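UTP--glucose-1-phosphate uridylyltransferase (Acinetobacter baumannii, PDB 6IKX) catalyses the transfer of a uridylyl group from UTP to alpha-D-glucose 1-phosphate, producing UDP-alpha-D-glucose and diphosphate. Local coordinates at residues Y210-K215 / I231-A236; H111-A116 / Q218-T223; Q252-D257 / Y264-L269; V28-R33 / L269-E274; G190-P195 / A199-L204. The protein carries 1 engineered substitution. All coordinates share one frame; numbering follows the deposited sequence.

Contact 1 (Y210-K215 / I231-A236). With SO4 (sulfate ion), chain D.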
# COMPACT_ATOMS: atom_id res chain seq x y z
N TYR A 210 3.82 -12.59 -28.16
CA TYR A 210 4.59 -11.94 -29.24
C TYR A 210 6.08 -12.12 -28.96
O TYR A 210 6.51 -12.14 -27.80
CB TYR A 210 4.23 -10.46 -29.38
CG TYR A 210 2.76 -10.13 -29.46
CD1 TYR A 210 1.93 -10.23 -28.34
CD2 TYR A 210 2.19 -9.70 -30.64
CE1 TYR A 210 0.57 -9.92 -28.42
CE2 TYR A 210 0.85 -9.36 -30.72
CZ TYR A 210 0.04 -9.47 -29.60
OH TYR A 210 -1.27 -9.12 -29.70
N VAL A 211 6.85 -12.26 -30.03
CA VAL A 211 8.31 -11.98 -30.05
C VAL A 211 8.52 -10.95 -31.14
O VAL A 211 8.02 -11.18 -32.22
CB VAL A 211 9.10 -13.27 -30.30
CG1 VAL A 211 10.59 -13.03 -30.10
CG2 VAL A 211 8.58 -14.40 -29.44
N LEU A 212 9.13 -9.82 -30.79
CA LEU A 212 9.22 -8.59 -31.61
C LEU A 212 10.66 -8.12 -31.55
O LEU A 212 11.37 -8.36 -30.57
CB LEU A 212 8.32 -7.48 -31.05
CG LEU A 212 6.87 -7.84 -30.76
CD1 LEU A 212 6.22 -6.73 -29.95
CD2 LEU A 212 6.09 -8.08 -32.04
N PRO A 213 11.15 -7.44 -32.59
CA PRO A 213 12.42 -6.74 -32.52
C PRO A 213 12.29 -5.41 -31.79
O PRO A 213 11.22 -4.93 -31.65
CB PRO A 213 12.76 -6.53 -34.01
CG PRO A 213 11.42 -6.41 -34.68
CD PRO A 213 10.55 -7.40 -33.93
N ALA A 214 13.42 -4.87 -31.36
CA ALA A 214 13.55 -3.61 -30.59
C ALA A 214 13.11 -2.44 -31.45
O ALA A 214 12.70 -1.41 -30.87
CB ALA A 214 14.97 -3.44 -30.13
N LYS A 215 13.31 -2.57 -32.77
CA LYS A 215 12.77 -1.66 -33.82
C LYS A 215 11.39 -1.18 -33.37
O LYS A 215 11.10 0.01 -33.59
CB LYS A 215 12.51 -2.41 -35.14
CG LYS A 215 13.59 -2.44 -36.22
CD LYS A 215 13.16 -3.26 -37.47
N ILE A 231 -2.47 4.32 -28.59
CA ILE A 231 -1.32 3.78 -29.39
C ILE A 231 -1.51 2.26 -29.51
O ILE A 231 -1.54 1.60 -28.46
CB ILE A 231 0.05 4.13 -28.77
CG1 ILE A 231 0.48 5.59 -29.00
CG2 ILE A 231 1.11 3.20 -29.30
CD1 ILE A 231 -0.65 6.60 -29.17
N GLN A 232 -1.58 1.77 -30.75
CA GLN A 232 -2.10 0.44 -31.18
C GLN A 232 -0.92 -0.46 -31.64
O GLN A 232 -0.32 -0.20 -32.71
CB GLN A 232 -3.12 0.72 -32.29
CG GLN A 232 -4.43 -0.07 -32.25
CD GLN A 232 -5.38 0.40 -31.17
OE1 GLN A 232 -5.99 -0.40 -30.46
NE2 GLN A 232 -5.50 1.71 -31.04
N LEU A 233 -0.56 -1.49 -30.88
CA LEU A 233 0.48 -2.48 -31.26
C LEU A 233 0.27 -3.02 -32.69
O LEU A 233 1.24 -3.12 -33.42
CB LEU A 233 0.50 -3.62 -30.24
CG LEU A 233 1.60 -4.66 -30.44
CD1 LEU A 233 2.97 -4.01 -30.49
CD2 LEU A 233 1.55 -5.76 -29.39
N THR A 234 -0.95 -3.37 -33.08
CA THR A 234 -1.29 -4.04 -34.37
C THR A 234 -0.85 -3.19 -35.57
O THR A 234 -0.50 -3.82 -36.60
CB THR A 234 -2.78 -4.33 -34.51
OG1 THR A 234 -3.47 -3.12 -34.20
CG2 THR A 234 -3.24 -5.44 -33.59
N ASP A 235 -0.83 -1.87 -35.43
CA ASP A 235 -0.41 -0.98 -36.54
C ASP A 235 1.04 -0.50 -36.36
O ASP A 235 1.64 -0.02 -37.35
CB ASP A 235 -1.48 0.09 -36.83
CG ASP A 235 -1.73 1.10 -35.73
OD1 ASP A 235 -0.74 1.53 -35.11
OD2 ASP A 235 -2.91 1.45 -35.54
N ALA A 236 1.66 -0.69 -35.20
CA ALA A 236 3.14 -0.70 -35.12
C ALA A 236 3.67 -1.93 -35.88
O ALA A 236 4.65 -1.80 -36.60
CB ALA A 236 3.60 -0.70 -33.69
S SO4 D . -3.19 -2.93 -29.67
O1 SO4 D . -2.12 -2.19 -29.06
O2 SO4 D . -3.02 -4.35 -29.42
O3 SO4 D . -4.44 -2.49 -29.12
O4 SO4 D . -3.17 -2.71 -31.09
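Tyr-210 and Leu-233 bring the strand end 209-212 and the first turn of helix 233-240 together, with their CA atoms still 10.5 Å apart; side chains, not backbones, bridge that gap. Leu-233 does so with its two branches divided. CD2 stands over one face of the Tyr-210 ring, displaced toward the rim, 4.0 Å from the ring centroid and 16° off the ring normal, which defines a CH-pi contact; its closest ring atom is CE2. Leu-233 CD1 turns instead to Leu-212, meeting CD1 of that residue at 4.3 Å. The chi1 of Leu-233 (-175°) holds CG opposite the backbone N and sends the branch point toward the strand. Beside Leu-233, a sulfate ion, probably from the crystallisation liquor, sits at the helix N-terminus. Sulfate O4 is gripped twice by Thr-234, from the backbone N at 3.1 Å in a nearly straight bond (176°) and from OG1 at 3.2 Å. The first-turn N-H groups and the helix dipole would probably favour an anion here. In the fold, strand 209-212 pairs antiparallel with strands 125-128 and 156-162; Leu-212 and Tyr-210 meet helix 233-240 on one face of that sheet, while Val-211 packs on helix 142-153 on the other.

Contact 2 (H111-A116 / Q218-T223)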
# COMPACT_ATOMS: atom_id res chain seq x y z
N HIS A 111 1.16 1.46 -26.01
CA HIS A 111 1.72 2.49 -25.09
C HIS A 111 2.42 1.79 -23.92
O HIS A 111 3.54 2.24 -23.55
CB HIS A 111 0.62 3.46 -24.65
CG HIS A 111 1.10 4.43 -23.63
ND1 HIS A 111 0.77 4.32 -22.30
CD2 HIS A 111 1.88 5.53 -23.74
CE1 HIS A 111 1.32 5.32 -21.64
NE2 HIS A 111 2.02 6.07 -22.50
N ALA A 112 1.83 0.69 -23.42
CA ALA A 112 2.40 -0.16 -22.36
C ALA A 112 3.77 -0.70 -22.81
O ALA A 112 4.78 -0.51 -22.08
CB ALA A 112 1.44 -1.26 -22.05
N VAL A 113 3.82 -1.33 -23.97
CA VAL A 113 5.09 -1.88 -24.52
C VAL A 113 6.10 -0.73 -24.69
O VAL A 113 7.25 -0.91 -24.27
CB VAL A 113 4.85 -2.65 -25.83
CG1 VAL A 113 6.15 -3.03 -26.52
CG2 VAL A 113 4.00 -3.89 -25.58
N LEU A 114 5.68 0.43 -25.19
CA LEU A 114 6.58 1.61 -25.35
C LEU A 114 7.18 2.05 -24.00
O LEU A 114 8.36 2.51 -24.00
CB LEU A 114 5.77 2.74 -25.97
CG LEU A 114 6.51 3.68 -26.91
CD1 LEU A 114 5.89 5.06 -26.85
CD2 LEU A 114 8.01 3.74 -26.64
N CYS A 115 6.41 1.95 -22.90
CA CYS A 115 6.85 2.30 -21.51
C CYS A 115 8.08 1.48 -21.10
O CYS A 115 8.90 1.99 -20.39
CB CYS A 115 5.74 2.07 -20.48
SG CYS A 115 4.34 3.20 -20.62
N ALA A 116 8.24 0.28 -21.63
CA ALA A 116 9.42 -0.57 -21.35
C ALA A 116 10.59 -0.29 -22.31
O ALA A 116 11.46 -1.14 -22.39
CB ALA A 116 9.01 -2.02 -21.44
N GLN A 218 10.43 2.30 -31.81
CA GLN A 218 10.48 3.54 -32.62
C GLN A 218 9.26 3.55 -33.53
O GLN A 218 8.71 4.63 -33.80
CB GLN A 218 11.74 3.63 -33.46
CG GLN A 218 12.90 4.27 -32.71
CD GLN A 218 13.48 3.31 -31.71
OE1 GLN A 218 13.71 2.14 -32.03
NE2 GLN A 218 13.72 3.80 -30.50
N LEU A 219 8.86 2.36 -33.94
CA LEU A 219 7.57 2.21 -34.63
C LEU A 219 6.44 2.67 -33.70
O LEU A 219 5.60 3.47 -34.18
CB LEU A 219 7.41 0.76 -35.08
CG LEU A 219 8.43 0.30 -36.13
CD1 LEU A 219 8.10 -1.11 -36.65
CD2 LEU A 219 8.51 1.28 -37.28
N LEU A 220 6.38 2.23 -32.43
CA LEU A 220 5.28 2.62 -31.48
C LEU A 220 5.31 4.14 -31.23
O LEU A 220 4.24 4.71 -31.04
CB LEU A 220 5.39 1.83 -30.16
CG LEU A 220 4.91 0.37 -30.22
CD1 LEU A 220 5.43 -0.40 -29.04
CD2 LEU A 220 3.40 0.26 -30.26
N GLU A 221 6.49 4.77 -31.27
CA GLU A 221 6.63 6.24 -31.09
C GLU A 221 6.04 6.98 -32.31
O GLU A 221 5.94 8.19 -32.24
CB GLU A 221 8.10 6.64 -30.89
CG GLU A 221 8.57 6.43 -29.46
CD GLU A 221 10.06 6.48 -29.16
OE1 GLU A 221 10.87 6.29 -30.08
OE2 GLU A 221 10.40 6.66 -27.97
N ASN A 222 5.66 6.28 -33.39
CA ASN A 222 5.29 6.92 -34.70
C ASN A 222 3.96 6.37 -35.22
O ASN A 222 3.73 6.50 -36.43
CB ASN A 222 6.43 6.76 -35.70
CG ASN A 222 7.58 7.71 -35.41
OD1 ASN A 222 7.50 8.88 -35.74
ND2 ASN A 222 8.62 7.23 -34.74
N THR A 223 3.10 5.83 -34.36
CA THR A 223 1.79 5.25 -34.75
C THR A 223 0.73 6.35 -34.84
O THR A 223 0.31 6.89 -33.81
CB THR A 223 1.29 4.18 -33.78
OG1 THR A 223 1.11 4.79 -32.50
CG2 THR A 223 2.23 3.01 -33.69
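The short turn that carries Glu-221 against Leu-114 holds the shortest sound polar bond here, from Asn-222 ND2 to Gln-218 O at 2.8 Å; it lies inside 218-223, and the contact between the segments is itself apolar packing. Its N-H...O angle of 172° and a carbonyl oxygen lying only 3° out of the Asn-222 amide plane show a well-aligned donor. The arrangement is helix-to-helix packing within the GT-A nucleotidyltransferase domain: helix 109-115 meets the end of helix 216-220, where a type I beta turn runs from Leu-220 to Thr-223. The closest backbones are those of Leu-114 and Leu-220, whose CA atoms are 6.3 Å apart. Their side chains slide past one another in opposite directions, and Leu-114 CG comes to rest 3.9 Å from Leu-220 CB. Glu-221 crosses Leu-114 at about a right angle; its CG lies beside both methyls, 3.9 Å from Leu-114 CD2, and the extended chain carries the carboxylate on to Lys-117, with which OE2 forms a salt bridge. The apolar part of Glu-221 thus borders Leu-114 while its charge is met elsewhere. On the first helix, His-111 ND1 is hydrogen-bonded to NE2 of Gln-103, a residue seen to bind UTP, and the side chain of Val-113 is about 5 Å from that of Pro-8, another UTP-binding residue. Deeper in the interface, Leu-220 CD1 reaches Val-113 CG1 at 3.7 Å and also lies 3.9 Å from the backbone N of Leu-114.

Contact 3 (Q252-D257 / Y264-L269)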
# COMPACT_ATOMS: atom_id res chain seq x y z
N GLN A 252 0.32 -25.15 -30.21
CA GLN A 252 0.06 -26.60 -30.05
C GLN A 252 -0.74 -26.79 -28.75
O GLN A 252 -1.38 -27.82 -28.62
CB GLN A 252 1.41 -27.31 -30.23
CG GLN A 252 1.68 -28.47 -29.31
CD GLN A 252 2.10 -27.95 -27.97
OE1 GLN A 252 2.86 -26.99 -27.89
NE2 GLN A 252 1.59 -28.58 -26.93
N GLY A 253 -0.77 -25.79 -27.85
CA GLY A 253 -1.32 -25.90 -26.47
C GLY A 253 -2.72 -25.30 -26.40
O GLY A 253 -3.35 -25.19 -27.44
N GLN A 254 -3.16 -24.88 -25.22
CA GLN A 254 -4.56 -24.44 -24.95
C GLN A 254 -4.54 -23.11 -24.17
O GLN A 254 -3.70 -23.00 -23.25
CB GLN A 254 -5.29 -25.53 -24.18
CG GLN A 254 -6.80 -25.39 -24.21
CD GLN A 254 -7.57 -26.47 -23.48
OE1 GLN A 254 -8.79 -26.57 -23.61
NE2 GLN A 254 -6.86 -27.27 -22.68
N THR A 255 -5.41 -22.15 -24.50
CA THR A 255 -5.47 -20.82 -23.82
C THR A 255 -6.66 -20.77 -22.87
O THR A 255 -7.59 -21.57 -23.05
CB THR A 255 -5.50 -19.67 -24.82
OG1 THR A 255 -6.81 -19.54 -25.37
CG2 THR A 255 -4.50 -19.88 -25.94
N PHE A 256 -6.60 -19.89 -21.87
CA PHE A 256 -7.72 -19.58 -20.95
C PHE A 256 -7.73 -18.09 -20.71
O PHE A 256 -6.68 -17.54 -20.29
CB PHE A 256 -7.59 -20.30 -19.61
CG PHE A 256 -7.44 -21.80 -19.73
CD1 PHE A 256 -6.19 -22.36 -19.95
CD2 PHE A 256 -8.53 -22.63 -19.64
CE1 PHE A 256 -6.06 -23.73 -20.08
CE2 PHE A 256 -8.39 -24.01 -19.76
CZ PHE A 256 -7.16 -24.55 -20.00
N ASP A 257 -8.85 -17.46 -21.02
CA ASP A 257 -9.00 -15.99 -20.87
C ASP A 257 -9.56 -15.75 -19.47
O ASP A 257 -10.78 -15.95 -19.31
CB ASP A 257 -9.83 -15.40 -22.01
CG ASP A 257 -10.04 -13.91 -21.83
OD1 ASP A 257 -9.12 -13.24 -21.33
OD2 ASP A 257 -11.13 -13.43 -22.15
N TYR A 264 -12.03 -17.76 -16.70
CA TYR A 264 -11.45 -17.95 -15.35
C TYR A 264 -11.93 -19.28 -14.74
O TYR A 264 -11.08 -20.17 -14.49
CB TYR A 264 -11.77 -16.75 -14.45
CG TYR A 264 -11.44 -16.96 -13.00
CD1 TYR A 264 -10.13 -16.98 -12.55
CD2 TYR A 264 -12.46 -17.18 -12.07
CE1 TYR A 264 -9.83 -17.22 -11.22
CE2 TYR A 264 -12.18 -17.35 -10.73
CZ TYR A 264 -10.86 -17.40 -10.32
OH TYR A 264 -10.61 -17.61 -9.01
N LEU A 265 -13.24 -19.44 -14.56
CA LEU A 265 -13.85 -20.71 -14.04
C LEU A 265 -13.31 -21.89 -14.87
O LEU A 265 -13.20 -22.99 -14.35
CB LEU A 265 -15.39 -20.67 -14.10
CG LEU A 265 -16.12 -19.58 -13.31
CD1 LEU A 265 -15.68 -19.59 -11.86
N LYS A 266 -13.03 -21.69 -16.15
CA LYS A 266 -12.59 -22.82 -17.01
C LYS A 266 -11.13 -23.20 -16.64
O LYS A 266 -10.83 -24.38 -16.50
CB LYS A 266 -12.79 -22.41 -18.48
CG LYS A 266 -12.63 -23.52 -19.52
CD LYS A 266 -12.13 -22.96 -20.86
CE LYS A 266 -12.32 -23.84 -22.07
NZ LYS A 266 -12.06 -25.25 -21.71
N ALA A 267 -10.24 -22.22 -16.45
CA ALA A 267 -8.85 -22.43 -15.97
C ALA A 267 -8.90 -23.11 -14.60
O ALA A 267 -8.25 -24.16 -14.41
CB ALA A 267 -8.09 -21.12 -15.94
N VAL A 268 -9.71 -22.61 -13.67
CA VAL A 268 -9.73 -23.21 -12.31
C VAL A 268 -10.03 -24.70 -12.46
O VAL A 268 -9.42 -25.48 -11.76
CB VAL A 268 -10.73 -22.52 -11.37
CG1 VAL A 268 -10.85 -23.28 -10.05
CG2 VAL A 268 -10.35 -21.06 -11.15
N LEU A 269 -10.95 -25.07 -13.34
CA LEU A 269 -11.37 -26.48 -13.49
C LEU A 269 -10.25 -27.32 -14.12
O LEU A 269 -10.03 -28.47 -13.67
CB LEU A 269 -12.63 -26.50 -14.36
CG LEU A 269 -13.91 -26.12 -13.62
CD1 LEU A 269 -14.98 -25.79 -14.62
CD2 LEU A 269 -14.36 -27.25 -12.70
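Phe-256 packs on Ala-267 from its first side-chain atom onward. Phe-256 CB lies 3.8 Å from Ala-267 CB, and Phe-256 CG follows at 3.9 Å from that same methyl. One ring carbon further, Phe-256 CD2 approaches the helix backbone itself, 3.6 Å from Ala-267 N. Phe-256 CD2 also meets the aliphatic chain of Lys-266, 3.8 Å from its CD, and CE2 runs alongside the same carbon. At the far end of the ring, CZ touches CB of His-270, and on the other flank CD1 meets CE2 of Tyr-271, the two aromatic planes inclined at about 60°. The course follows from chi1 of Phe-256 (-54°), which places CG opposite the carbonyl carbon and directs the ring to the helix at Lys-266 and Ala-267; the CA atoms of Phe-256 and Ala-267 are 5.8 Å apart. Lys-266 crosses the ring at about a right angle and bends at its last torsion, and its NZ lies 4.0 Å from Gln-254 OE1, too long for a hydrogen bond. At the other end, Asp-257 O and Tyr-264 N are 3.4 Å apart with a poor angle and are likewise not bonded. The segments therefore join by packing: the axes of strand 254-257 and helix segment 264-269 come within 7.2 Å, their directions 131° apart. Strand 254-257 pairs antiparallel with strand 132-135, placing Asp-257 close to the UTP-binding residues Arg-15 and Asp-131, while helix 261-273 turns Leu-265 and Leu-269 onto Phe-282 of the second subunit.

Contact 4 (V28-R33 / L269-E274)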
# COMPACT_ATOMS: atom_id res chain seq x y z
N VAL A 28 -5.54 -12.71 -8.96
CA VAL A 28 -6.76 -13.55 -8.82
C VAL A 28 -6.36 -15.03 -8.76
O VAL A 28 -5.61 -15.51 -9.64
CB VAL A 28 -7.68 -13.20 -9.99
CG1 VAL A 28 -8.57 -14.34 -10.43
CG2 VAL A 28 -8.48 -11.96 -9.63
N THR A 29 -6.92 -15.75 -7.80
CA THR A 29 -6.38 -17.06 -7.42
C THR A 29 -6.93 -18.09 -8.39
O THR A 29 -8.11 -18.08 -8.69
CB THR A 29 -6.44 -17.34 -5.90
OG1 THR A 29 -6.89 -18.69 -5.70
CG2 THR A 29 -7.25 -16.33 -5.12
N VAL A 30 -6.03 -18.92 -8.91
CA VAL A 30 -6.37 -19.97 -9.89
C VAL A 30 -5.93 -21.29 -9.27
O VAL A 30 -4.72 -21.59 -9.32
CB VAL A 30 -5.70 -19.68 -11.23
CG1 VAL A 30 -5.83 -20.85 -12.20
CG2 VAL A 30 -6.25 -18.38 -11.80
N VAL A 31 -6.86 -21.96 -8.61
CA VAL A 31 -6.61 -23.16 -7.77
C VAL A 31 -6.01 -22.70 -6.43
O VAL A 31 -6.74 -22.61 -5.44
CB VAL A 31 -5.71 -24.19 -8.47
CG1 VAL A 31 -5.75 -25.53 -7.76
CG2 VAL A 31 -6.06 -24.35 -9.93
N ASP A 32 -4.71 -22.45 -6.39
CA ASP A 32 -4.04 -22.14 -5.11
C ASP A 32 -2.93 -21.10 -5.28
O ASP A 32 -2.16 -20.95 -4.30
CB ASP A 32 -3.48 -23.44 -4.55
CG ASP A 32 -2.32 -24.02 -5.37
OD1 ASP A 32 -2.13 -23.57 -6.51
OD2 ASP A 32 -1.61 -24.91 -4.84
N ARG A 33 -2.79 -20.45 -6.45
CA ARG A 33 -1.80 -19.35 -6.63
C ARG A 33 -2.33 -18.26 -7.57
O ARG A 33 -3.22 -18.48 -8.37
CB ARG A 33 -0.51 -19.99 -7.15
CG ARG A 33 -0.66 -20.56 -8.54
CD ARG A 33 0.28 -21.70 -8.87
NE ARG A 33 0.12 -22.81 -7.94
CZ ARG A 33 1.06 -23.28 -7.13
NH1 ARG A 33 2.27 -22.76 -7.12
NH2 ARG A 33 0.77 -24.27 -6.31
N LEU A 269 -10.95 -25.07 -13.34
CA LEU A 269 -11.37 -26.48 -13.49
C LEU A 269 -10.25 -27.32 -14.12
O LEU A 269 -10.03 -28.47 -13.67
CB LEU A 269 -12.63 -26.50 -14.36
CG LEU A 269 -13.91 -26.12 -13.62
CD1 LEU A 269 -14.98 -25.79 -14.62
CD2 LEU A 269 -14.36 -27.25 -12.70
N HIS A 270 -9.61 -26.79 -15.17
CA HIS A 270 -8.56 -27.52 -15.94
C HIS A 270 -7.26 -27.58 -15.15
O HIS A 270 -6.73 -28.66 -15.03
CB HIS A 270 -8.36 -26.90 -17.34
CG HIS A 270 -9.38 -27.38 -18.31
ND1 HIS A 270 -9.05 -28.19 -19.39
CD2 HIS A 270 -10.73 -27.25 -18.31
CE1 HIS A 270 -10.15 -28.51 -20.03
NE2 HIS A 270 -11.19 -27.94 -19.38
N TYR A 271 -6.78 -26.45 -14.60
CA TYR A 271 -5.55 -26.40 -13.77
C TYR A 271 -5.74 -27.20 -12.47
O TYR A 271 -4.84 -27.98 -12.16
CB TYR A 271 -5.11 -24.96 -13.50
CG TYR A 271 -4.42 -24.33 -14.68
CD1 TYR A 271 -3.10 -24.63 -14.99
CD2 TYR A 271 -5.10 -23.48 -15.53
CE1 TYR A 271 -2.47 -24.07 -16.08
CE2 TYR A 271 -4.48 -22.91 -16.62
CZ TYR A 271 -3.16 -23.20 -16.91
OH TYR A 271 -2.56 -22.64 -18.01
N GLY A 272 -6.85 -26.98 -11.76
CA GLY A 272 -7.27 -27.76 -10.57
C GLY A 272 -7.16 -29.27 -10.79
O GLY A 272 -6.52 -29.96 -9.93
N LEU A 273 -7.73 -29.79 -11.88
CA LEU A 273 -7.69 -31.25 -12.19
C LEU A 273 -6.26 -31.72 -12.47
O LEU A 273 -5.94 -32.87 -12.14
CB LEU A 273 -8.62 -31.56 -13.37
CG LEU A 273 -10.06 -31.92 -12.99
CD2 LEU A 273 -10.98 -31.77 -14.18
N GLU A 274 -5.40 -30.84 -12.98
CA GLU A 274 -3.99 -31.15 -13.27
C GLU A 274 -3.11 -30.91 -12.04
O GLU A 274 -1.88 -31.07 -12.15
CB GLU A 274 -3.50 -30.24 -14.39
CG GLU A 274 -3.62 -30.84 -15.77
CD GLU A 274 -2.40 -30.45 -16.59
OE1 GLU A 274 -1.34 -30.25 -15.97
OE2 GLU A 274 -2.52 -30.33 -17.83
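Val-31, Tyr-271 and Gly-272 contribute most of the surface buried here. Val-31 sits at the tip of a tight turn with positive phi (76°, psi -82°), the backbone shape of a classic gamma turn, consistent with a weak bond from Asp-32 N to Val-30 O. That turn aims the isopropyl group at the helix. Val-31 CG2 comes within 3.3 Å of the backbone N of Gly-272, a close fit, and Val-31 CG1 lies 3.9 Å from Gly-272 CA. Because glycine has no side chain, both valine methyls settle directly on the helix backbone, and the CA atoms of Val-31 and Gly-272 are 5.4 Å apart. Tyr-271 borders the same methyl with its root: its CB is 3.7 Å from Val-31 CG2. Its ring then leads away, with CD2 passing Val-30 CG1 obliquely at 4.3 Å, and packs edge-to-face with that of Tyr-38. Next to the turn, Arg-33 grips the Asp-32 carboxylate side-on through NE and NH2, and Asp-32 also bridges to Lys-261 of the second subunit. The contact joins the hairpin of strands 29-30 and 33-34 to the end of helix 261-273, with helix 35-44 also touching it, beside the subunit interface.

Contact 5 (G190-P195 / A199-L204)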
# COMPACT_ATOMS: atom_id res chain seq x y z
N GLY A 190 -1.57 -8.99 -41.97
CA GLY A 190 -2.28 -8.03 -41.09
C GLY A 190 -3.15 -8.74 -40.08
O GLY A 190 -3.18 -9.98 -40.09
N ILE A 191 -3.84 -7.99 -39.22
CA ILE A 191 -4.85 -8.59 -38.30
C ILE A 191 -6.14 -7.75 -38.37
O ILE A 191 -6.05 -6.50 -38.41
CB ILE A 191 -4.29 -8.84 -36.87
CG1 ILE A 191 -5.27 -8.39 -35.78
CG2 ILE A 191 -2.90 -8.25 -36.65
N VAL A 192 -7.29 -8.42 -38.44
CA VAL A 192 -8.63 -7.78 -38.49
C VAL A 192 -9.26 -7.94 -37.10
O VAL A 192 -9.50 -9.11 -36.71
CB VAL A 192 -9.52 -8.42 -39.59
CG1 VAL A 192 -10.85 -7.68 -39.75
CG2 VAL A 192 -8.81 -8.49 -40.93
N GLU A 193 -9.54 -6.83 -36.41
CA GLU A 193 -10.38 -6.79 -35.18
C GLU A 193 -11.81 -7.32 -35.47
O GLU A 193 -12.55 -6.68 -36.22
CB GLU A 193 -10.46 -5.38 -34.58
CG GLU A 193 -9.37 -5.06 -33.56
CD GLU A 193 -8.81 -6.26 -32.81
OE1 GLU A 193 -9.59 -6.89 -32.03
OE2 GLU A 193 -7.59 -6.59 -33.04
N LYS A 194 -12.19 -8.45 -34.85
CA LYS A 194 -13.60 -8.94 -34.77
C LYS A 194 -14.21 -8.87 -36.16
O LYS A 194 -15.12 -8.09 -36.42
CB LYS A 194 -14.39 -8.10 -33.76
CG LYS A 194 -13.56 -7.11 -32.95
CD LYS A 194 -14.14 -6.82 -31.60
CE LYS A 194 -13.99 -7.98 -30.66
NZ LYS A 194 -14.71 -7.70 -29.40
N PRO A 195 -13.73 -9.67 -37.12
CA PRO A 195 -14.30 -9.65 -38.46
C PRO A 195 -15.67 -10.32 -38.38
O PRO A 195 -15.87 -11.21 -37.54
CB PRO A 195 -13.26 -10.42 -39.29
CG PRO A 195 -12.69 -11.42 -38.31
CD PRO A 195 -12.68 -10.69 -36.98
N ALA A 199 -16.97 -13.04 -42.98
CA ALA A 199 -15.89 -12.38 -43.76
C ALA A 199 -14.56 -12.31 -43.00
O ALA A 199 -13.91 -11.25 -43.03
CB ALA A 199 -16.37 -11.00 -44.18
N ALA A 200 -14.13 -13.43 -42.40
CA ALA A 200 -12.85 -13.55 -41.65
C ALA A 200 -11.74 -14.05 -42.57
O ALA A 200 -11.93 -15.03 -43.29
CB ALA A 200 -13.00 -14.46 -40.45
N PRO A 201 -10.56 -13.39 -42.58
CA PRO A 201 -9.44 -13.81 -43.42
C PRO A 201 -8.91 -15.21 -43.12
O PRO A 201 -8.25 -15.73 -43.98
CB PRO A 201 -8.29 -12.83 -43.13
CG PRO A 201 -8.83 -11.83 -42.12
CD PRO A 201 -10.30 -12.13 -41.87
N SER A 202 -9.18 -15.72 -41.91
CA SER A 202 -8.83 -17.08 -41.43
C SER A 202 -9.66 -17.39 -40.17
O SER A 202 -10.48 -16.54 -39.77
CB SER A 202 -7.36 -17.19 -41.14
OG SER A 202 -7.03 -16.59 -39.89
N ASN A 203 -9.43 -18.55 -39.54
CA ASN A 203 -10.02 -18.88 -38.21
C ASN A 203 -8.93 -18.80 -37.13
O ASN A 203 -9.12 -19.43 -36.05
CB ASN A 203 -10.69 -20.25 -38.24
CG ASN A 203 -9.67 -21.35 -38.35
OD1 ASN A 203 -8.54 -21.11 -38.76
ND2 ASN A 203 -10.06 -22.56 -37.97
N LEU A 204 -7.86 -18.05 -37.39
CA LEU A 204 -6.63 -17.98 -36.53
C LEU A 204 -6.67 -16.70 -35.68
O LEU A 204 -6.49 -15.58 -36.24
CB LEU A 204 -5.37 -18.06 -37.42
CG LEU A 204 -5.12 -19.38 -38.16
CD1 LEU A 204 -3.72 -19.43 -38.76
CD2 LEU A 204 -5.32 -20.62 -37.28
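The nearest thing to flat groups here are the pyrrolidine rings of Pro-195 and Pro-201, both puckered at CG, and they meet their surroundings through individual ring carbons. Pro-201 presents CG to Val-192, 3.5 Å from its CG2, and also brings CD to 4.0 Å of that methyl. Pro-195 meets the two residues preceding Pro-201: its CG lies 3.7 Å from Ala-200 CB, while its CB is 3.9 Å from the carbonyl O of Ala-199. The rings themselves approach more loosely, Pro-195 CB to Pro-201 CD being 4.3 Å. Val-192 turns CG2 toward Pro-201 because its chi1 (-174°) sets that branch opposite the carbonyl carbon. The loop then closes with an ST turn, in which Ser-202 OG accepts from Leu-204 N at 3.0 Å with an angle of 155°; the same hydroxyl is hydrogen-bonded to Val-174 O. Through packing of apolar carbons the loop lies back against the strand that bears Glu-193, a residue seen to bind UDP-glucose. Strand 190-193 pairs antiparallel with strand 172-175, Pro-195 and Pro-201 rest on Ile-173 and Asp-175 of that partner, and Leu-204 begins strand 204-207 of the large mixed sheet.

The five contacts fall into two groups within one GT-A domain. Contacts 1 and 2, with centres 8 Å apart, touch through Ala-236 and Leu-220; strand 209-212, helix 216-220 and helix 233-240 follow in sequence, so their segments interleave. Contact 5 precedes contact 1 along the chain and brushes it where Ile-191 meets Thr-234. On the opposite side of the chain's centre from contacts 1 and 2, contacts 3 and 4 lie 9 Å apart, share Leu-269 and helix 261-273, and both touch the second subunit. Contact 4 joins the most distant parts of the sequence, so a late helix packs on an early hairpin, next to the subunit interface.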